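Local coordinates for protein L-hydantoinase (PDB 1GKR) that hydrolyses the ring of 5-substituted hydantoins with two zinc ions, favouring aryl over alkyl derivatives, with a stereoselectivity that depends on the substrate, at residues I396-Q404 with P413-G421. Residues are numbered along the deposited sequence; the frame is centred on the assembly and turned at random.
Sequences IDTKVDASQ and PFDGMPVTG
Val400 and Met417 meet where a short antiparallel pairing of strands 398-399 and 418-428 runs out into a turn. Val400 N donates to Met417 O at 2.8 Å, nearly in line with the carbonyl, and Val400 O receives Gly416 N, also at 2.8 Å, so both backbone polar groups of this buried valine are used; its CB packs 4.2 Å from Val419 CG2. From the same type II turn, Phe414 to Met417, Asp415 reaches across with CG anti to the backbone N (chi1 -161°), and OD1 accepts Ala402 N at 2.7 Å from above the carboxylate plane. Lys399, bent at chi2, lays CD beside Gly416 O. Along the strands, Val419 N bonds to Thr398 O at 2.7 Å, whereas the return bond from Thr398 N is weak; Thr398 CG2 and Val419 CB stand side by side on one face. Ile396 N extends the pairing to Thr420 O. The two segments, linked without helix or strand, pack on helix 341-350 of the amidohydrolase chain, and the Phe414 side chain is about 10 Å from that of zinc ligand Asp312. Five of the six cross-contact hydrogen bonds are backbone to backbone; Asp415 supplies the sixth, and this amide donor probably eases its repulsion with Asp401, whose OD1 takes the Ser403 hydroxyl.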
ATOM      1  N   ILE A 396       2.049 -17.135 -41.984  1.00 37.63           N
ATOM      2  CA  ILE A 396       1.308 -16.515 -43.073  1.00 35.24           C
ATOM      3  C   ILE A 396       1.927 -15.167 -43.377  1.00 35.47           C
ATOM      4  O   ILE A 396       2.644 -14.593 -42.558  1.00 35.68           O
ATOM      5  CB  ILE A 396      -0.162 -16.271 -42.659  1.00 36.70           C
ATOM      6  CG1 ILE A 396      -0.859 -17.600 -42.384  1.00 40.12           C
ATOM      7  CG2 ILE A 396      -0.889 -15.500 -43.716  1.00 37.54           C
ATOM      8  CD1 ILE A 396      -0.763 -18.591 -43.525  1.00 44.49           C
ATOM      9  N   ASP A 397       1.653 -14.669 -44.568  1.00 36.66           N
ATOM     10  CA  ASP A 397       2.139 -13.364 -44.973  1.00 39.25           C
ATOM     11  C   ASP A 397       1.019 -12.752 -45.780  1.00 37.81           C
ATOM     12  O   ASP A 397       0.701 -13.227 -46.870  1.00 37.84           O
ATOM     13  CB  ASP A 397       3.392 -13.474 -45.827  1.00 44.72           C
ATOM     14  CG  ASP A 397       3.891 -12.126 -46.286  1.00 50.34           C
ATOM     15  OD1 ASP A 397       4.155 -11.263 -45.418  1.00 53.03           O
ATOM     16  OD2 ASP A 397       4.010 -11.931 -47.513  1.00 55.62           O
ATOM     17  N   THR A 398       0.410 -11.708 -45.232  1.00 36.14           N
ATOM     18  CA  THR A 398      -0.698 -11.053 -45.895  1.00 34.54           C
ATOM     19  C   THR A 398      -1.038  -9.750 -45.178  1.00 34.44           C
ATOM     20  O   THR A 398      -0.373  -9.378 -44.209  1.00 34.39           O
ATOM     21  CB  THR A 398      -1.921 -12.002 -45.934  1.00 34.41           C
ATOM     22  OG1 THR A 398      -3.024 -11.339 -46.553  1.00 37.42           O
ATOM     23  CG2 THR A 398      -2.304 -12.451 -44.537  1.00 32.94           C
ATOM     24  N   LYS A 399      -2.053  -9.043 -45.668  1.00 34.78           N
ATOM     25  CA  LYS A 399      -2.472  -7.773 -45.064  1.00 35.09           C
ATOM     26  C   LYS A 399      -3.952  -7.836 -44.716  1.00 32.72           C
ATOM     27  O   LYS A 399      -4.699  -8.615 -45.302  1.00 31.86           O
ATOM     28  CB  LYS A 399      -2.287  -6.605 -46.045  1.00 37.03           C
ATOM     29  CG  LYS A 399      -0.909  -6.435 -46.644  1.00 41.86           C
ATOM     30  CD  LYS A 399       0.113  -5.998 -45.608  1.00 48.89           C
ATOM     31  CE  LYS A 399       1.441  -5.645 -46.269  1.00 51.18           C
ATOM     32  NZ  LYS A 399       1.252  -4.567 -47.289  1.00 54.26           N
ATOM     33  N   VAL A 400      -4.383  -7.023 -43.761  1.00 30.70           N
ATOM     34  CA  VAL A 400      -5.800  -6.995 -43.444  1.00 30.56           C
ATOM     35  C   VAL A 400      -6.390  -6.047 -44.500  1.00 31.16           C
ATOM     36  O   VAL A 400      -5.871  -4.945 -44.716  1.00 31.33           O
ATOM     37  CB  VAL A 400      -6.067  -6.478 -41.990  1.00 27.74           C
ATOM     38  CG1 VAL A 400      -5.070  -5.437 -41.625  1.00 28.92           C
ATOM     39  CG2 VAL A 400      -7.467  -5.893 -41.878  1.00 25.18           C
ATOM     40  N   ASP A 401      -7.437  -6.504 -45.185  1.00 30.51           N
ATOM     41  CA  ASP A 401      -8.102  -5.712 -46.219  1.00 30.51           C
ATOM     42  C   ASP A 401      -9.565  -5.479 -45.823  1.00 29.67           C
ATOM     43  O   ASP A 401     -10.442  -6.288 -46.134  1.00 29.32           O
ATOM     44  CB  ASP A 401      -8.032  -6.456 -47.550  1.00 33.47           C
ATOM     45  CG  ASP A 401      -8.637  -5.668 -48.694  1.00 37.61           C
ATOM     46  OD1 ASP A 401      -9.051  -4.500 -48.476  1.00 39.09           O
ATOM     47  OD2 ASP A 401      -8.690  -6.224 -49.816  1.00 40.08           O
ATOM     48  N   ALA A 402      -9.822  -4.359 -45.155  1.00 26.87           N
ATOM     49  CA  ALA A 402     -11.159  -4.044 -44.666  1.00 27.60           C
ATOM     50  C   ALA A 402     -12.301  -4.219 -45.662  1.00 28.78           C
ATOM     51  O   ALA A 402     -13.417  -4.548 -45.270  1.00 28.54           O
ATOM     52  CB  ALA A 402     -11.177  -2.632 -44.097  1.00 26.46           C
ATOM     53  N   SER A 403     -12.029  -4.003 -46.944  1.00 31.18           N
ATOM     54  CA  SER A 403     -13.057  -4.121 -47.977  1.00 30.98           C
ATOM     55  C   SER A 403     -13.489  -5.557 -48.192  1.00 31.89           C
ATOM     56  O   SER A 403     -14.518  -5.803 -48.818  1.00 33.03           O
ATOM     57  CB  SER A 403     -12.544  -3.569 -49.295  1.00 30.74           C
ATOM     58  OG  SER A 403     -11.439  -4.331 -49.738  1.00 32.75           O
ATOM     59  N   GLN A 404     -12.696  -6.499 -47.686  1.00 31.97           N
ATOM     60  CA  GLN A 404     -13.003  -7.918 -47.812  1.00 32.77           C
ATOM     61  C   GLN A 404     -13.809  -8.422 -46.618  1.00 30.72           C
ATOM     62  O   GLN A 404     -14.228  -9.579 -46.591  1.00 30.65           O
ATOM     63  CB  GLN A 404     -11.716  -8.735 -47.934  1.00 39.13           C
ATOM     64  CG  GLN A 404     -10.923  -8.458 -49.196  1.00 51.78           C
ATOM     65  CD  GLN A 404     -11.799  -8.498 -50.438  1.00 60.67           C
ATOM     66  OE1 GLN A 404     -12.436  -9.515 -50.731  1.00 66.19           O
ATOM     67  NE2 GLN A 404     -11.846  -7.383 -51.173  1.00 64.27           N
ATOM     68  N   PRO A 413      -9.396   0.143 -38.327  1.00 21.36           N
ATOM     69  CA  PRO A 413      -8.202   0.877 -37.884  1.00 21.47           C
ATOM     70  C   PRO A 413      -6.948   0.106 -38.315  1.00 22.65           C
ATOM     71  O   PRO A 413      -5.874   0.676 -38.475  1.00 23.37           O
ATOM     72  CB  PRO A 413      -8.332   0.883 -36.363  1.00 17.08           C
ATOM     73  CG  PRO A 413      -9.767   0.621 -36.117  1.00 18.01           C
ATOM     74  CD  PRO A 413     -10.159  -0.350 -37.171  1.00 18.10           C
ATOM     75  N   PHE A 414      -7.111  -1.200 -38.501  1.00 24.12           N
ATOM     76  CA  PHE A 414      -6.014  -2.085 -38.874  1.00 26.62           C
ATOM     77  C   PHE A 414      -5.883  -2.259 -40.373  1.00 28.69           C
ATOM     78  O   PHE A 414      -4.995  -2.965 -40.842  1.00 28.13           O
ATOM     79  CB  PHE A 414      -6.223  -3.462 -38.240  1.00 26.31           C
ATOM     80  CG  PHE A 414      -6.461  -3.415 -36.760  1.00 25.66           C
ATOM     81  CD1 PHE A 414      -5.496  -2.895 -35.904  1.00 23.93           C
ATOM     82  CD2 PHE A 414      -7.659  -3.870 -36.223  1.00 25.54           C
ATOM     83  CE1 PHE A 414      -5.722  -2.824 -34.537  1.00 25.33           C
ATOM     84  CE2 PHE A 414      -7.895  -3.803 -34.855  1.00 26.69           C
ATOM     85  CZ  PHE A 414      -6.925  -3.280 -34.008  1.00 25.09           C
ATOM     86  N   ASP A 415      -6.768  -1.621 -41.127  1.00 29.72           N
ATOM     87  CA  ASP A 415      -6.736  -1.755 -42.575  1.00 30.45           C
ATOM     88  C   ASP A 415      -5.317  -1.559 -43.100  1.00 30.65           C
ATOM     89  O   ASP A 415      -4.620  -0.622 -42.706  1.00 29.58           O
ATOM     90  CB  ASP A 415      -7.698  -0.745 -43.200  1.00 31.00           C
ATOM     91  CG  ASP A 415      -8.074  -1.091 -44.626  1.00 31.78           C
ATOM     92  OD1 ASP A 415      -8.165  -2.292 -44.980  1.00 30.22           O
ATOM     93  OD2 ASP A 415      -8.305  -0.140 -45.395  1.00 34.14           O
ATOM     94  N   GLY A 416      -4.885  -2.478 -43.961  1.00 31.11           N
ATOM     95  CA  GLY A 416      -3.558  -2.393 -44.542  1.00 30.92           C
ATOM     96  C   GLY A 416      -2.424  -3.016 -43.747  1.00 31.42           C
ATOM     97  O   GLY A 416      -1.366  -3.333 -44.304  1.00 30.18           O
ATOM     98  N   MET A 417      -2.624  -3.194 -42.444  1.00 30.94           N
ATOM     99  CA  MET A 417      -1.588  -3.781 -41.611  1.00 28.33           C
ATOM    100  C   MET A 417      -1.308  -5.236 -41.927  1.00 27.57           C
ATOM    101  O   MET A 417      -2.190  -5.981 -42.361  1.00 27.77           O
ATOM    102  CB  MET A 417      -1.953  -3.645 -40.151  1.00 30.51           C
ATOM    103  CG  MET A 417      -1.615  -2.304 -39.599  1.00 35.68           C
ATOM    104  SD  MET A 417      -2.047  -2.220 -37.866  1.00 43.21           S
ATOM    105  CE  MET A 417      -2.695  -0.501 -37.821  1.00 43.97           C
ATOM    106  N   PRO A 418      -0.057  -5.661 -41.725  1.00 26.03           N
ATOM    107  CA  PRO A 418       0.339  -7.043 -41.993  1.00 26.19           C
ATOM    108  C   PRO A 418      -0.229  -8.048 -41.003  1.00 26.22           C
ATOM    109  O   PRO A 418      -0.483  -7.726 -39.840  1.00 26.11           O
ATOM    110  CB  PRO A 418       1.861  -6.979 -41.949  1.00 24.13           C
ATOM    111  CG  PRO A 418       2.110  -5.925 -40.952  1.00 25.28           C
ATOM    112  CD  PRO A 418       1.105  -4.857 -41.319  1.00 24.35           C
ATOM    113  N   VAL A 419      -0.425  -9.266 -41.492  1.00 25.42           N
ATOM    114  CA  VAL A 419      -0.956 -10.371 -40.712  1.00 23.73           C
ATOM    115  C   VAL A 419      -0.038 -11.566 -40.949  1.00 24.42           C
ATOM    116  O   VAL A 419       0.110 -12.013 -42.085  1.00 26.63           O
ATOM    117  CB  VAL A 419      -2.371 -10.727 -41.193  1.00 22.96           C
ATOM    118  CG1 VAL A 419      -2.884 -11.949 -40.460  1.00 21.81           C
ATOM    119  CG2 VAL A 419      -3.289  -9.536 -40.997  1.00 20.71           C
ATOM    120  N   THR A 420       0.575 -12.086 -39.891  1.00 23.59           N
ATOM    121  CA  THR A 420       1.477 -13.224 -40.039  1.00 22.63           C
ATOM    122  C   THR A 420       0.942 -14.501 -39.399  1.00 22.65           C
ATOM    123  O   THR A 420       1.581 -15.549 -39.460  1.00 24.64           O
ATOM    124  CB  THR A 420       2.864 -12.921 -39.435  1.00 23.36           C
ATOM    125  OG1 THR A 420       2.728 -12.620 -38.037  1.00 24.50           O
ATOM    126  CG2 THR A 420       3.511 -11.747 -40.152  1.00 19.81           C
ATOM    127  N   GLY A 421      -0.227 -14.420 -38.780  1.00 20.72           N
ATOM    128  CA  GLY A 421      -0.794 -15.602 -38.161  1.00 18.48           C
ATOM    129  C   GLY A 421      -2.301 -15.492 -38.176  1.00 18.82           C
ATOM    130  O   GLY A 421      -2.835 -14.395 -38.030  1.00 20.91           O
TER